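Local coordinates for phospholyase (Arthrobacter aurescens, PDB 5G4J), which catalyses the cleavage of phosphoethanolamine as a pyridoxal-phosphate-dependent phospholyase of the class-III aminotransferase family, at the interface of chains A and B. Coordinates in Å, arbitrary orientation; residue numbers count along the deposited sequence, not the author numbering. Chains: chain A/B, Putative aminotransferase class III protein.

Contacts 1 and 2 both belong to the two-fold interface between chains A and B. The centres of their C-alpha atoms lie about 31 Å apart, and they share no residues. Contact 1 pairs helix 72-82 of one chain with the same helix of the other, close to the symmetry axis. Contact 2 joins different elements: loops of chain A meet the segment of chain B that follows helix 296-305. It therefore has a separate twin with the chains exchanged. Contact 1 is mainly side-chain packing. Contact 2 combines a backbone hydrogen bond, bridging waters and Met307 side-chain packing, and leads towards the cofactor-binding residue Thr311.

Contact 1: the interface of chains A and B. Residues chain A 72, 75-76, 78-79; chain B 75, 78-79, 82-83.
The rings of A:Tyr79 and B:Tyr79 meet across the two-fold axis of this class-III aminotransferase-fold dimer. Each ring turns an in-plane edge towards the carbonyl carbon of the partner's Ala75: B:Tyr79 towards A:Ala75, A:Tyr79 towards B:Ala75. B:Leu83 CD1 lies over one face of the B:Tyr79 ring, 3.5 Å above its plane and towards the rim. The A:Tyr79 side chain approaches from the other side of that ring.

The contact is a symmetric helix pair, helix 72-82 of chain A against helix 72-82 of chain B. The two tyrosine side chains cross at about a right angle and touch near their roots. A:Tyr79 CB is 3.5 Å from B:Tyr79 CD1, and the two CG atoms are 3.8 Å apart. In both residues CG is anti to the backbone N (chi1 -175° in A:Tyr79 and -180° in B:Tyr79). This sends each ring across the partner helix.

The B:Tyr79 phenol reaches the side chain of A:Asp76. Its hydroxyl OH donates a hydrogen bond of 2.9 Å to the carboxylate oxygen OD1 of A:Asp76. The hydroxyl meets OD1 nearly along the C-O axis, and the carboxylate and ring planes are 24° apart. The bond fixes the tip of the phenol, while the packing around CB and CG holds its base. The two-fold axis gives the same bond with the chains exchanged.

Aliphatic groups pack beside the rings. The A:Ala75 methyl CB sits among B:Tyr79, B:Leu82 and B:Leu83, and is 3.7 Å from B:Leu83 CD2. At the CD1 tip of B:Leu82, the A:Ile78 side chain crosses the leucine at about a right angle. A:Ile78 CG2 lies 3.7 Å from B:Leu82 CD1 and 4.0 Å from B:Ile78 CG2. The isoleucine pair meets branch to branch through these CG2 methyls.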
loop_
_atom_site.group_PDB
_atom_site.type_symbol
_atom_site.label_atom_id
_atom_site.label_comp_id
_atom_site.label_asym_id
_atom_site.label_seq_id
_atom_site.Cartn_x
_atom_site.Cartn_y
_atom_site.Cartn_z
ATOM N N PRO A 72 20.066 -6.152 13.377
ATOM C CA PRO A 72 21.106 -5.562 12.554
ATOM C C PRO A 72 21.324 -6.241 11.221
ATOM O O PRO A 72 21.802 -5.579 10.272
ATOM C CB PRO A 72 22.388 -5.680 13.433
ATOM C CG PRO A 72 22.083 -6.692 14.506
ATOM C CD PRO A 72 20.593 -6.880 14.564
ATOM N N ALA A 75 18.806 -4.451 9.100
ATOM C CA ALA A 75 19.279 -3.114 8.857
ATOM C C ALA A 75 20.404 -3.096 7.797
ATOM O O ALA A 75 20.370 -2.245 6.874
ATOM C CB ALA A 75 19.763 -2.473 10.139
ATOM N N ASP A 76 21.339 -4.026 7.926
ATOM C CA ASP A 76 22.507 -4.129 7.009
ATOM C C ASP A 76 22.084 -4.480 5.621
ATOM O O ASP A 76 22.517 -3.821 4.685
ATOM C CB ASP A 76 23.542 -5.126 7.525
ATOM C CG ASP A 76 24.328 -4.586 8.700
ATOM O OD1 ASP A 76 24.466 -3.347 8.998
ATOM O OD2 ASP A 76 24.855 -5.442 9.339
ATOM N N ILE A 78 19.142 -3.971 4.088
ATOM C CA ILE A 78 18.460 -2.812 3.527
ATOM C C ILE A 78 19.444 -1.727 3.113
ATOM O O ILE A 78 19.397 -1.202 2.027
ATOM C CB ILE A 78 17.381 -2.271 4.511
ATOM C CG1 ILE A 78 16.212 -3.201 4.543
ATOM C CG2 ILE A 78 16.857 -0.892 4.147
ATOM C CD1 ILE A 78 15.273 -2.986 5.739
ATOM N N TYR A 79 20.320 -1.377 4.025
ATOM C CA TYR A 79 21.348 -0.330 3.768
ATOM C C TYR A 79 22.262 -0.685 2.584
ATOM O O TYR A 79 22.476 0.147 1.703
ATOM C CB TYR A 79 22.170 -0.113 5.042
ATOM C CG TYR A 79 23.181 1.022 4.915
ATOM C CD1 TYR A 79 22.757 2.352 4.700
ATOM C CD2 TYR A 79 24.554 0.742 4.948
ATOM C CE1 TYR A 79 23.686 3.401 4.574
ATOM C CE2 TYR A 79 25.503 1.780 4.808
ATOM C CZ TYR A 79 25.075 3.086 4.635
ATOM O OH TYR A 79 25.988 4.060 4.399
ATOM N N ALA B 75 19.937 6.808 2.288
ATOM C CA ALA B 75 20.332 5.512 2.814
ATOM C C ALA B 75 20.700 5.556 4.297
ATOM O O ALA B 75 20.363 4.686 5.093
ATOM C CB ALA B 75 21.494 4.928 1.991
ATOM N N ILE B 78 17.618 6.116 6.715
ATOM C CA ILE B 78 16.885 4.832 6.847
ATOM C C ILE B 78 17.613 3.893 7.792
ATOM O O ILE B 78 17.038 3.331 8.684
ATOM C CB ILE B 78 16.589 4.243 5.466
ATOM C CG1 ILE B 78 15.535 5.050 4.743
ATOM C CG2 ILE B 78 16.136 2.795 5.541
ATOM C CD1 ILE B 78 15.426 4.772 3.259
ATOM N N TYR B 79 18.915 3.743 7.616
ATOM C CA TYR B 79 19.710 2.801 8.381
ATOM C C TYR B 79 19.758 3.183 9.843
ATOM O O TYR B 79 19.575 2.339 10.705
ATOM C CB TYR B 79 21.137 2.743 7.784
ATOM C CG TYR B 79 22.090 1.811 8.456
ATOM C CD1 TYR B 79 21.883 0.413 8.462
ATOM C CD2 TYR B 79 23.229 2.297 9.132
ATOM C CE1 TYR B 79 22.801 -0.447 9.061
ATOM C CE2 TYR B 79 24.123 1.430 9.779
ATOM C CZ TYR B 79 23.928 0.055 9.700
ATOM O OH TYR B 79 24.844 -0.765 10.341
ATOM N N LEU B 82 16.522 2.347 11.371
ATOM C CA LEU B 82 16.414 0.873 11.502
ATOM C C LEU B 82 17.183 0.327 12.683
ATOM O O LEU B 82 16.890 -0.754 13.153
ATOM C CB LEU B 82 16.872 0.164 10.225
ATOM C CG LEU B 82 15.887 0.281 9.075
ATOM C CD1 LEU B 82 16.549 -0.047 7.759
ATOM C CD2 LEU B 82 14.652 -0.651 9.280
ATOM N N LEU B 83 18.208 1.046 13.136
ATOM C CA LEU B 83 19.023 0.600 14.252
ATOM C C LEU B 83 18.459 1.142 15.562
ATOM O O LEU B 83 19.044 0.867 16.634
ATOM C CB LEU B 83 20.475 1.066 14.116
ATOM C CG LEU B 83 21.275 0.380 13.010
ATOM C CD1 LEU B 83 22.677 0.993 12.974
ATOM C CD2 LEU B 83 21.348 -1.129 13.196
#

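Contact 2: the interface of chains A and B. Residues chain A 32, 147, 161-162; chain B 306-307, 309.
The segment after helix 296-305, where B:Met307 meets A:Thr162, leads to Thr311, a pyridoxal phosphate-binding residue. In class-III aminotransferases this stretch reaches into the partner subunit's active site. On the chain A side, A:Tyr147 belongs to the Tyr-His-Gly sequence, whose aromatic residue typically covers the cofactor ring in this family.

Backbone joins the two chains. B:Met307 N donates to A:Thr162 O at 3.0 Å. The bond is nearly straight, 171° at the hydrogen, and the donor is tilted 19° from the carbonyl plane.

The B:Met307 side chain lies between two chain A residues. Its CG is anti to the backbone N (chi1 173°), and the chain then bends at chi2 and chi3. CB and CG run past A:Leu161, the two side chains crossing at about a right angle. The sulfur SD reaches A:Pro32 CG, 3.8 Å away. The same proline CG also touches the B:Phe309 ring at CD1.

A:Leu161 has a second role within its own chain. Its CD1 methyl lies 3.6 Å above the A:Tyr147 ring plane, offset towards the rim, and supports that face.

Two waters link the A:Tyr147 hydroxyl to the chain B backbone. Water 1 is 2.8 Å from A:Tyr147 OH. Water 1 also bonds B:Met307 O at 2.9 Å and lies 3.1 Å from B:Phe309 N in a further hydrogen bond. The phenol is thus tied to two backbone groups through one water. Water 2 sits at the ring edge, in plane, 2.7 Å from A:Tyr147 OH and 2.7 Å from B:Phe309 O.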
loop_
_atom_site.group_PDB
_atom_site.type_symbol
_atom_site.label_atom_id
_atom_site.label_comp_id
_atom_site.label_asym_id
_atom_site.label_seq_id
_atom_site.Cartn_x
_atom_site.Cartn_y
_atom_site.Cartn_z
ATOM N N PRO A 32 -5.141 5.983 16.058
ATOM C CA PRO A 32 -5.200 5.408 17.408
ATOM C C PRO A 32 -3.854 5.443 18.132
ATOM O O PRO A 32 -2.800 5.356 17.467
ATOM C CB PRO A 32 -5.659 3.930 17.164
ATOM C CG PRO A 32 -5.423 3.675 15.687
ATOM C CD PRO A 32 -5.602 5.027 15.020
ATOM N N TYR A 147 -11.374 -8.003 10.630
ATOM C CA TYR A 147 -10.745 -6.807 10.056
ATOM C C TYR A 147 -9.621 -7.234 9.106
ATOM O O TYR A 147 -8.689 -7.922 9.503
ATOM C CB TYR A 147 -10.153 -5.903 11.081
ATOM C CG TYR A 147 -9.468 -4.730 10.484
ATOM C CD1 TYR A 147 -10.200 -3.734 9.815
ATOM C CD2 TYR A 147 -8.068 -4.615 10.504
ATOM C CE1 TYR A 147 -9.584 -2.664 9.207
ATOM C CE2 TYR A 147 -7.430 -3.512 9.848
ATOM C CZ TYR A 147 -8.173 -2.557 9.230
ATOM O OH TYR A 147 -7.613 -1.479 8.577
ATOM N N LEU A 161 -14.471 -3.566 13.379
ATOM C CA LEU A 161 -14.038 -2.215 13.704
ATOM C C LEU A 161 -15.045 -1.266 13.028
ATOM O O LEU A 161 -15.784 -1.642 12.077
ATOM C CB LEU A 161 -12.579 -2.126 13.208
ATOM C CG LEU A 161 -11.825 -1.025 12.583
ATOM C CD1 LEU A 161 -10.329 -1.399 12.580
ATOM C CD2 LEU A 161 -12.396 -0.723 11.213
ATOM N N THR A 162 -15.204 -0.079 13.597
ATOM C CA THR A 162 -16.167 0.875 13.078
ATOM C C THR A 162 -15.779 1.540 11.781
ATOM O O THR A 162 -14.685 2.126 11.699
ATOM C CB THR A 162 -16.356 1.996 14.160
ATOM O OG1 THR A 162 -16.727 1.335 15.334
ATOM C CG2 THR A 162 -17.407 2.950 13.762
ATOM N N ASN B 306 -14.629 6.757 11.120
ATOM C CA ASN B 306 -13.945 5.536 10.792
ATOM C C ASN B 306 -12.756 5.317 11.779
ATOM O O ASN B 306 -11.990 6.244 12.011
ATOM C CB ASN B 306 -13.385 5.628 9.390
ATOM C CG ASN B 306 -14.398 6.020 8.327
ATOM O OD1 ASN B 306 -14.607 7.200 8.003
ATOM N ND2 ASN B 306 -15.035 5.075 7.775
ATOM N N MET B 307 -12.561 4.107 12.297
ATOM C CA MET B 307 -11.326 3.788 13.023
ATOM C C MET B 307 -10.248 3.408 12.004
ATOM O O MET B 307 -9.924 2.196 11.716
ATOM C CB MET B 307 -11.593 2.636 13.981
ATOM C CG MET B 307 -10.360 2.055 14.694
ATOM S SD MET B 307 -9.141 3.222 15.417
ATOM C CE MET B 307 -10.217 4.021 16.622
ATOM N N PHE B 309 -6.734 2.971 10.309
ATOM C CA PHE B 309 -5.352 2.685 10.710
ATOM C C PHE B 309 -4.662 1.934 9.565
ATOM O O PHE B 309 -5.231 1.016 8.962
ATOM C CB PHE B 309 -5.361 1.829 11.993
ATOM C CG PHE B 309 -3.988 1.400 12.478
ATOM C CD1 PHE B 309 -3.026 2.352 12.825
ATOM C CD2 PHE B 309 -3.658 0.038 12.564
ATOM C CE1 PHE B 309 -1.756 1.934 13.239
ATOM C CE2 PHE B 309 -2.383 -0.376 12.970
ATOM C CZ PHE B 309 -1.433 0.570 13.302
HETATM O O HOH W 1 -8.830 0.931 9.362
HETATM O O HOH W 2 -4.910 -1.624 8.873
#